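Long-range contact in VIN1 (Oscarella pearsei, PDB 6BFI), which probably binds actin filaments and may take part in cell-cell adhesion, as a sponge member of the vinculin/alpha-catenin family: residues Val131-Leu145 / Leu238-Gln250. Residues are numbered along the deposited sequence; the frame is centred on the assembly and turned at random.
Sequences VRKMVKVCRSVQEYL and LFIAIEEIIRVLQ
Cys138 is the knob at the middle of this antiparallel helix pair: its side chain drops among Ile242, Ile245, Ile246 and Leu249, with CB 3.6 Å from Ile246 CG1. Ile242 and Ile246 are knobs in the opposite direction; the two segment axes come within 9.9 Å of each other. Leu145 CD1 wedges against Leu238 CB and Ile242 CD1 at one end of this packed strip, and Met134 SD meets Leu249 CD2 (3.7 Å) at the other. Behind it, helix 154-178 touches Val141 and helix 185-215 touches Ile245, completing a helical bundle as expected in the vinculin family.

Along the more exposed flank the contact turns polar. Gln142, CG anti to its N (chi1 -177°) and extended beyond, carries its amide across to Phe239, where NE2 stands 3.1 Å above the ring plane, over its centre. The same NE2 gives Glu243 OE2 a good bond (3.0 Å, 158°) on the anti lone pair, and Gln142 OE1 accepts from Arg139 NH1 (3.1 Å). Arg139 NH1 also forms a salt bridge with Glu243 OE2, though its hydrogen-bond angle is poor, while Ile246 CD1 covers one face of the guanidinium. An alanine in place of Gln142 is likely to uncover the Phe239 face and leave both Arg139 and Glu243 short of a partner. Apolar interlocking thus holds the inner side, whereas a charge pair bridged by one neutral amide ties the outer edge.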
ATOM      1  N   VAL A 131      22.451   5.083  15.750  1.00 66.51           N
ATOM      2  CA  VAL A 131      21.850   5.863  14.670  1.00 62.95           C
ATOM      3  C   VAL A 131      22.729   7.057  14.317  1.00 66.82           C
ATOM      4  O   VAL A 131      22.864   7.418  13.141  1.00 69.53           O
ATOM      5  CB  VAL A 131      20.421   6.295  15.048  1.00 59.89           C
ATOM      6  CG1 VAL A 131      19.855   7.244  14.004  1.00 56.72           C
ATOM      7  CG2 VAL A 131      19.526   5.074  15.189  1.00 56.06           C
ATOM      8  N   ARG A 132      23.355   7.679  15.320  1.00 72.14           N
ATOM      9  CA  ARG A 132      24.275   8.778  15.036  1.00 73.71           C
ATOM     10  C   ARG A 132      25.452   8.308  14.188  1.00 73.95           C
ATOM     11  O   ARG A 132      25.875   9.008  13.259  1.00 73.10           O
ATOM     12  CB  ARG A 132      24.774   9.410  16.336  1.00 71.46           C
ATOM     13  CG  ARG A 132      23.780  10.350  17.001  1.00 72.65           C
ATOM     14  CD  ARG A 132      24.471  11.246  18.018  1.00 79.54           C
ATOM     15  NE  ARG A 132      25.239  10.479  18.995  1.00 83.33           N
ATOM     16  CZ  ARG A 132      24.785  10.127  20.195  1.00 84.08           C
ATOM     17  NH1 ARG A 132      23.564  10.476  20.574  1.00 82.84           N
ATOM     18  NH2 ARG A 132      25.555   9.427  21.016  1.00 83.86           N
ATOM     19  N   LYS A 133      25.989   7.121  14.486  1.00 75.02           N
ATOM     20  CA  LYS A 133      27.075   6.580  13.670  1.00 79.14           C
ATOM     21  C   LYS A 133      26.627   6.356  12.227  1.00 75.48           C
ATOM     22  O   LYS A 133      27.282   6.815  11.276  1.00 80.29           O
ATOM     23  CB  LYS A 133      27.585   5.276  14.284  1.00 87.05           C
ATOM     24  CG  LYS A 133      28.652   4.581  13.460  1.00 95.10           C
ATOM     25  CD  LYS A 133      28.670   3.087  13.739  1.00101.56           C
ATOM     26  CE  LYS A 133      27.362   2.432  13.312  1.00101.38           C
ATOM     27  NZ  LYS A 133      27.099   2.606  11.855  1.00 98.10           N
ATOM     28  N   MET A 134      25.505   5.650  12.045  1.00 65.39           N
ATOM     29  CA  MET A 134      25.013   5.361  10.699  1.00 65.66           C
ATOM     30  C   MET A 134      24.782   6.646   9.910  1.00 65.80           C
ATOM     31  O   MET A 134      25.264   6.793   8.777  1.00 60.87           O
ATOM     32  CB  MET A 134      23.723   4.542  10.777  1.00 63.93           C
ATOM     33  CG  MET A 134      23.802   3.348  11.711  1.00 68.63           C
ATOM     34  SD  MET A 134      22.423   2.203  11.512  1.00 70.96           S
ATOM     35  CE  MET A 134      22.974   0.838  12.534  1.00 72.41           C
ATOM     36  N   VAL A 135      24.050   7.594  10.504  1.00 52.61           N
ATOM     37  CA  VAL A 135      23.790   8.875   9.855  1.00 55.61           C
ATOM     38  C   VAL A 135      25.093   9.589   9.527  1.00 58.49           C
ATOM     39  O   VAL A 135      25.198  10.260   8.497  1.00 62.06           O
ATOM     40  CB  VAL A 135      22.869   9.737  10.743  1.00 53.53           C
ATOM     41  CG1 VAL A 135      22.784  11.165  10.222  1.00 53.57           C
ATOM     42  CG2 VAL A 135      21.482   9.118  10.812  1.00 51.56           C
ATOM     43  N   LYS A 136      26.106   9.449  10.383  1.00 60.18           N
ATOM     44  CA  LYS A 136      27.418  10.020  10.086  1.00 64.24           C
ATOM     45  C   LYS A 136      27.978   9.455   8.783  1.00 66.15           C
ATOM     46  O   LYS A 136      28.391  10.210   7.890  1.00 57.37           O
ATOM     47  CB  LYS A 136      28.365   9.759  11.259  1.00 66.17           C
ATOM     48  CG  LYS A 136      29.824  10.101  11.021  1.00 71.03           C
ATOM     49  CD  LYS A 136      30.636   9.775  12.272  1.00 77.24           C
ATOM     50  CE  LYS A 136      32.133   9.864  12.026  1.00 81.13           C
ATOM     51  NZ  LYS A 136      32.910   9.424  13.223  1.00 84.11           N
ATOM     52  N   VAL A 137      27.975   8.125   8.644  1.00 67.27           N
ATOM     53  CA  VAL A 137      28.462   7.509   7.407  1.00 68.27           C
ATOM     54  C   VAL A 137      27.676   8.025   6.203  1.00 66.03           C
ATOM     55  O   VAL A 137      28.255   8.486   5.205  1.00 70.51           O
ATOM     56  CB  VAL A 137      28.388   5.975   7.509  1.00 70.61           C
ATOM     57  CG1 VAL A 137      28.610   5.342   6.145  1.00 68.60           C
ATOM     58  CG2 VAL A 137      29.408   5.460   8.514  1.00 72.88           C
ATOM     59  N   CYS A 138      26.340   7.958   6.283  1.00 63.18           N
ATOM     60  CA  CYS A 138      25.500   8.396   5.169  1.00 57.73           C
ATOM     61  C   CYS A 138      25.779   9.847   4.795  1.00 54.86           C
ATOM     62  O   CYS A 138      25.778  10.205   3.610  1.00 55.47           O
ATOM     63  CB  CYS A 138      24.023   8.214   5.522  1.00 54.79           C
ATOM     64  SG  CYS A 138      23.533   6.514   5.891  1.00 53.15           S
ATOM     65  N   ARG A 139      26.011  10.700   5.794  1.00 58.60           N
ATOM     66  CA  ARG A 139      26.344  12.093   5.518  1.00 66.75           C
ATOM     67  C   ARG A 139      27.677  12.205   4.794  1.00 71.89           C
ATOM     68  O   ARG A 139      27.813  13.008   3.865  1.00 77.92           O
ATOM     69  CB  ARG A 139      26.376  12.903   6.815  1.00 72.40           C
ATOM     70  CG  ARG A 139      25.015  13.183   7.433  1.00 74.69           C
ATOM     71  CD  ARG A 139      24.103  13.946   6.487  1.00 74.37           C
ATOM     72  NE  ARG A 139      22.988  14.564   7.201  1.00 72.85           N
ATOM     73  CZ  ARG A 139      21.922  15.098   6.614  1.00 65.47           C
ATOM     74  NH1 ARG A 139      21.810  15.081   5.294  1.00 57.36           N
ATOM     75  NH2 ARG A 139      20.965  15.644   7.350  1.00 67.02           N
ATOM     76  N   SER A 140      28.673  11.414   5.200  1.00 72.07           N
ATOM     77  CA  SER A 140      29.973  11.486   4.537  1.00 74.08           C
ATOM     78  C   SER A 140      29.856  11.119   3.060  1.00 72.44           C
ATOM     79  O   SER A 140      30.302  11.873   2.183  1.00 67.74           O
ATOM     80  CB  SER A 140      30.986  10.582   5.243  1.00 72.88           C
ATOM     81  OG  SER A 140      30.715   9.213   5.007  1.00 71.61           O
ATOM     82  N   VAL A 141      29.239   9.970   2.762  1.00 70.04           N
ATOM     83  CA  VAL A 141      29.148   9.553   1.362  1.00 66.35           C
ATOM     84  C   VAL A 141      28.271  10.519   0.567  1.00 60.79           C
ATOM     85  O   VAL A 141      28.584  10.868  -0.583  1.00 57.80           O
ATOM     86  CB  VAL A 141      28.647   8.099   1.268  1.00 67.50           C
ATOM     87  CG1 VAL A 141      27.375   7.917   2.062  1.00 72.52           C
ATOM     88  CG2 VAL A 141      28.437   7.698  -0.179  1.00 66.47           C
ATOM     89  N   GLN A 142      27.180  10.987   1.175  1.00 54.09           N
ATOM     90  CA  GLN A 142      26.314  11.952   0.506  1.00 57.87           C
ATOM     91  C   GLN A 142      27.070  13.229   0.162  1.00 66.58           C
ATOM     92  O   GLN A 142      26.907  13.783  -0.932  1.00 71.57           O
ATOM     93  CB  GLN A 142      25.109  12.263   1.387  1.00 59.01           C
ATOM     94  CG  GLN A 142      24.113  13.207   0.757  1.00 57.86           C
ATOM     95  CD  GLN A 142      23.052  13.656   1.734  1.00 59.18           C
ATOM     96  OE1 GLN A 142      23.330  13.883   2.912  1.00 58.74           O
ATOM     97  NE2 GLN A 142      21.825  13.782   1.252  1.00 58.42           N
ATOM     98  N   GLU A 143      27.906  13.710   1.084  1.00 68.70           N
ATOM     99  CA  GLU A 143      28.712  14.894   0.810  1.00 72.18           C
ATOM    100  C   GLU A 143      29.712  14.634  -0.308  1.00 66.41           C
ATOM    101  O   GLU A 143      29.934  15.500  -1.161  1.00 63.31           O
ATOM    102  CB  GLU A 143      29.435  15.347   2.078  1.00 82.25           C
ATOM    103  CG  GLU A 143      28.526  15.960   3.131  1.00 88.87           C
ATOM    104  CD  GLU A 143      29.171  16.008   4.502  1.00 95.15           C
ATOM    105  OE1 GLU A 143      30.371  15.671   4.612  1.00100.66           O
ATOM    106  OE2 GLU A 143      28.478  16.379   5.472  1.00 95.28           O
ATOM    107  N   TYR A 144      30.322  13.444  -0.327  1.00 68.78           N
ATOM    108  CA  TYR A 144      31.291  13.157  -1.379  1.00 74.17           C
ATOM    109  C   TYR A 144      30.639  12.972  -2.743  1.00 75.42           C
ATOM    110  O   TYR A 144      31.334  13.057  -3.761  1.00 75.46           O
ATOM    111  CB  TYR A 144      32.120  11.919  -1.031  1.00 77.83           C
ATOM    112  CG  TYR A 144      33.292  11.713  -1.969  1.00 80.46           C
ATOM    113  CD1 TYR A 144      34.316  12.649  -2.044  1.00 82.58           C
ATOM    114  CD2 TYR A 144      33.370  10.591  -2.784  1.00 78.67           C
ATOM    115  CE1 TYR A 144      35.385  12.472  -2.901  1.00 82.90           C
ATOM    116  CE2 TYR A 144      34.437  10.405  -3.642  1.00 80.28           C
ATOM    117  CZ  TYR A 144      35.441  11.348  -3.696  1.00 84.32           C
ATOM    118  OH  TYR A 144      36.502  11.166  -4.549  1.00 94.76           O
ATOM    119  N   LEU A 145      29.326  12.721  -2.790  1.00 80.32           N
ATOM    120  CA  LEU A 145      28.652  12.583  -4.080  1.00 75.35           C
ATOM    121  C   LEU A 145      28.836  13.822  -4.952  1.00 74.42           C
ATOM    122  O   LEU A 145      28.999  13.711  -6.174  1.00 74.61           O
ATOM    123  CB  LEU A 145      27.165  12.303  -3.870  1.00 70.94           C
ATOM    124  CG  LEU A 145      26.787  10.859  -3.548  1.00 69.33           C
ATOM    125  CD1 LEU A 145      25.288  10.743  -3.337  1.00 67.59           C
ATOM    126  CD2 LEU A 145      27.251   9.933  -4.661  1.00 66.94           C
ATOM    127  N   LEU A 238      20.555  10.006  -6.203  1.00 48.65           N
ATOM    128  CA  LEU A 238      21.314   9.410  -5.106  1.00 47.84           C
ATOM    129  C   LEU A 238      21.213  10.256  -3.841  1.00 50.43           C
ATOM    130  O   LEU A 238      21.007   9.724  -2.742  1.00 56.23           O
ATOM    131  CB  LEU A 238      22.775   9.233  -5.517  1.00 48.32           C
ATOM    132  CG  LEU A 238      23.105   8.027  -6.396  1.00 48.89           C
ATOM    133  CD1 LEU A 238      24.498   8.164  -6.992  1.00 50.89           C
ATOM    134  CD2 LEU A 238      22.995   6.744  -5.589  1.00 47.36           C
ATOM    135  N   PHE A 239      21.349  11.577  -3.983  1.00 50.77           N
ATOM    136  CA  PHE A 239      21.267  12.479  -2.836  1.00 54.02           C
ATOM    137  C   PHE A 239      19.938  12.324  -2.108  1.00 57.72           C
ATOM    138  O   PHE A 239      19.895  12.228  -0.875  1.00 60.84           O
ATOM    139  CB  PHE A 239      21.461  13.922  -3.307  1.00 57.95           C
ATOM    140  CG  PHE A 239      21.473  14.935  -2.198  1.00 64.68           C
ATOM    141  CD1 PHE A 239      22.666  15.317  -1.609  1.00 69.65           C
ATOM    142  CD2 PHE A 239      20.296  15.518  -1.753  1.00 67.45           C
ATOM    143  CE1 PHE A 239      22.685  16.253  -0.592  1.00 74.76           C
ATOM    144  CE2 PHE A 239      20.308  16.452  -0.735  1.00 72.16           C
ATOM    145  CZ  PHE A 239      21.503  16.819  -0.153  1.00 75.69           C
ATOM    146  N   ILE A 240      18.837  12.295  -2.864  1.00 53.37           N
ATOM    147  CA  ILE A 240      17.509  12.202  -2.270  1.00 47.79           C
ATOM    148  C   ILE A 240      17.314  10.848  -1.597  1.00 47.43           C
ATOM    149  O   ILE A 240      16.810  10.769  -0.469  1.00 48.90           O
ATOM    150  CB  ILE A 240      16.437  12.473  -3.342  1.00 44.69           C
ATOM    151  CG1 ILE A 240      16.385  13.970  -3.663  1.00 41.86           C
ATOM    152  CG2 ILE A 240      15.074  11.952  -2.900  1.00 45.75           C
ATOM    153  CD1 ILE A 240      15.532  14.316  -4.858  1.00 40.96           C
ATOM    154  N   ALA A 241      17.720   9.765  -2.268  1.00 44.55           N
ATOM    155  CA  ALA A 241      17.615   8.443  -1.655  1.00 41.51           C
ATOM    156  C   ALA A 241      18.374   8.380  -0.335  1.00 47.15           C
ATOM    157  O   ALA A 241      17.869   7.833   0.654  1.00 54.32           O
ATOM    158  CB  ALA A 241      18.131   7.374  -2.617  1.00 42.37           C
ATOM    159  N   ILE A 242      19.585   8.939  -0.294  1.00 47.31           N
ATOM    160  CA  ILE A 242      20.360   8.909   0.942  1.00 45.02           C
ATOM    161  C   ILE A 242      19.707   9.785   2.007  1.00 45.00           C
ATOM    162  O   ILE A 242      19.726   9.449   3.200  1.00 48.76           O
ATOM    163  CB  ILE A 242      21.817   9.322   0.669  1.00 44.22           C
ATOM    164  CG1 ILE A 242      22.490   8.295  -0.238  1.00 43.91           C
ATOM    165  CG2 ILE A 242      22.596   9.458   1.973  1.00 43.81           C
ATOM    166  CD1 ILE A 242      23.952   8.609  -0.539  1.00 45.43           C
ATOM    167  N   GLU A 243      19.117  10.914   1.601  1.00 44.79           N
ATOM    168  CA  GLU A 243      18.350  11.730   2.539  1.00 49.85           C
ATOM    169  C   GLU A 243      17.234  10.915   3.183  1.00 54.57           C
ATOM    170  O   GLU A 243      17.039  10.960   4.404  1.00 59.48           O
ATOM    171  CB  GLU A 243      17.766  12.952   1.829  1.00 52.56           C
ATOM    172  CG  GLU A 243      18.710  14.130   1.714  1.00 61.61           C
ATOM    173  CD  GLU A 243      18.974  14.798   3.048  1.00 69.69           C
ATOM    174  OE1 GLU A 243      17.997  15.108   3.762  1.00 74.36           O
ATOM    175  OE2 GLU A 243      20.159  15.012   3.383  1.00 71.38           O
ATOM    176  N   GLU A 244      16.494  10.158   2.370  1.00 54.40           N
ATOM    177  CA  GLU A 244      15.393   9.367   2.909  1.00 55.72           C
ATOM    178  C   GLU A 244      15.904   8.258   3.817  1.00 50.20           C
ATOM    179  O   GLU A 244      15.291   7.970   4.851  1.00 53.76           O
ATOM    180  CB  GLU A 244      14.546   8.793   1.771  1.00 56.64           C
ATOM    181  CG  GLU A 244      13.256   8.123   2.227  1.00 61.93           C
ATOM    182  CD  GLU A 244      12.231   9.109   2.761  1.00 69.00           C
ATOM    183  OE1 GLU A 244      12.442  10.332   2.628  1.00 72.85           O
ATOM    184  OE2 GLU A 244      11.208   8.658   3.317  1.00 73.72           O
ATOM    185  N   ILE A 245      17.021   7.625   3.451  1.00 47.14           N
ATOM    186  CA  ILE A 245      17.636   6.641   4.340  1.00 46.15           C
ATOM    187  C   ILE A 245      17.949   7.272   5.689  1.00 46.29           C
ATOM    188  O   ILE A 245      17.691   6.679   6.743  1.00 49.12           O
ATOM    189  CB  ILE A 245      18.897   6.037   3.695  1.00 47.22           C
ATOM    190  CG1 ILE A 245      18.521   4.933   2.710  1.00 49.72           C
ATOM    191  CG2 ILE A 245      19.833   5.482   4.757  1.00 46.54           C
ATOM    192  CD1 ILE A 245      19.707   4.325   1.994  1.00 52.88           C
ATOM    193  N   ILE A 246      18.499   8.488   5.678  1.00 45.21           N
ATOM    194  CA  ILE A 246      18.828   9.165   6.930  1.00 50.22           C
ATOM    195  C   ILE A 246      17.564   9.456   7.727  1.00 54.93           C
ATOM    196  O   ILE A 246      17.548   9.332   8.958  1.00 60.28           O
ATOM    197  CB  ILE A 246      19.635  10.447   6.647  1.00 51.81           C
ATOM    198  CG1 ILE A 246      20.996  10.092   6.048  1.00 46.87           C
ATOM    199  CG2 ILE A 246      19.814  11.268   7.918  1.00 48.37           C
ATOM    200  CD1 ILE A 246      21.812  11.295   5.619  1.00 47.71           C
ATOM    201  N   ARG A 247      16.482   9.834   7.042  1.00 55.11           N
ATOM    202  CA  ARG A 247      15.244  10.165   7.742  1.00 58.62           C
ATOM    203  C   ARG A 247      14.626   8.930   8.386  1.00 59.16           C
ATOM    204  O   ARG A 247      14.208   8.966   9.549  1.00 59.79           O
ATOM    205  CB  ARG A 247      14.254  10.822   6.780  1.00 59.01           C
ATOM    206  CG  ARG A 247      13.045  11.423   7.477  1.00 60.66           C
ATOM    207  CD  ARG A 247      11.982  11.859   6.483  1.00 61.64           C
ATOM    208  NE  ARG A 247      11.371  10.718   5.808  1.00 62.82           N
ATOM    209  CZ  ARG A 247      10.326  10.043   6.279  1.00 62.59           C
ATOM    210  NH1 ARG A 247       9.772  10.392   7.433  1.00 62.57           N
ATOM    211  NH2 ARG A 247       9.836   9.016   5.597  1.00 59.25           N
ATOM    212  N   VAL A 248      14.556   7.824   7.641  1.00 58.99           N
ATOM    213  CA  VAL A 248      13.966   6.600   8.173  1.00 58.45           C
ATOM    214  C   VAL A 248      14.840   6.009   9.270  1.00 56.23           C
ATOM    215  O   VAL A 248      14.330   5.426  10.234  1.00 47.77           O
ATOM    216  CB  VAL A 248      13.725   5.594   7.031  1.00 54.64           C
ATOM    217  CG1 VAL A 248      13.107   4.311   7.566  1.00 55.70           C
ATOM    218  CG2 VAL A 248      12.834   6.212   5.964  1.00 53.21           C
ATOM    219  N   LEU A 249      16.164   6.154   9.147  1.00 45.97           N
ATOM    220  CA  LEU A 249      17.072   5.683  10.187  1.00 47.66           C
ATOM    221  C   LEU A 249      16.774   6.329  11.533  1.00 49.37           C
ATOM    222  O   LEU A 249      16.965   5.699  12.578  1.00 50.73           O
ATOM    223  CB  LEU A 249      18.524   5.961   9.785  1.00 51.84           C
ATOM    224  CG  LEU A 249      19.272   4.872   9.015  1.00 52.48           C
ATOM    225  CD1 LEU A 249      20.621   5.382   8.521  1.00 51.36           C
ATOM    226  CD2 LEU A 249      19.459   3.649   9.891  1.00 53.52           C
ATOM    227  N   GLN A 250      16.300   7.573  11.529  1.00 50.12           N
ATOM    228  CA  GLN A 250      16.090   8.337  12.750  1.00 61.57           C
ATOM    229  C   GLN A 250      14.659   8.268  13.268  1.00 64.27           C
ATOM    230  O   GLN A 250      14.354   8.896  14.287  1.00 61.67           O
ATOM    231  CB  GLN A 250      16.489   9.799  12.523  1.00 67.07           C
ATOM    232  CG  GLN A 250      17.972   9.991  12.231  1.00 68.36           C
ATOM    233  CD  GLN A 250      18.326  11.429  11.906  1.00 74.37           C
ATOM    234  OE1 GLN A 250      17.523  12.160  11.326  1.00 77.56           O
ATOM    235  NE2 GLN A 250      19.532  11.843  12.281  1.00 75.80           N
TER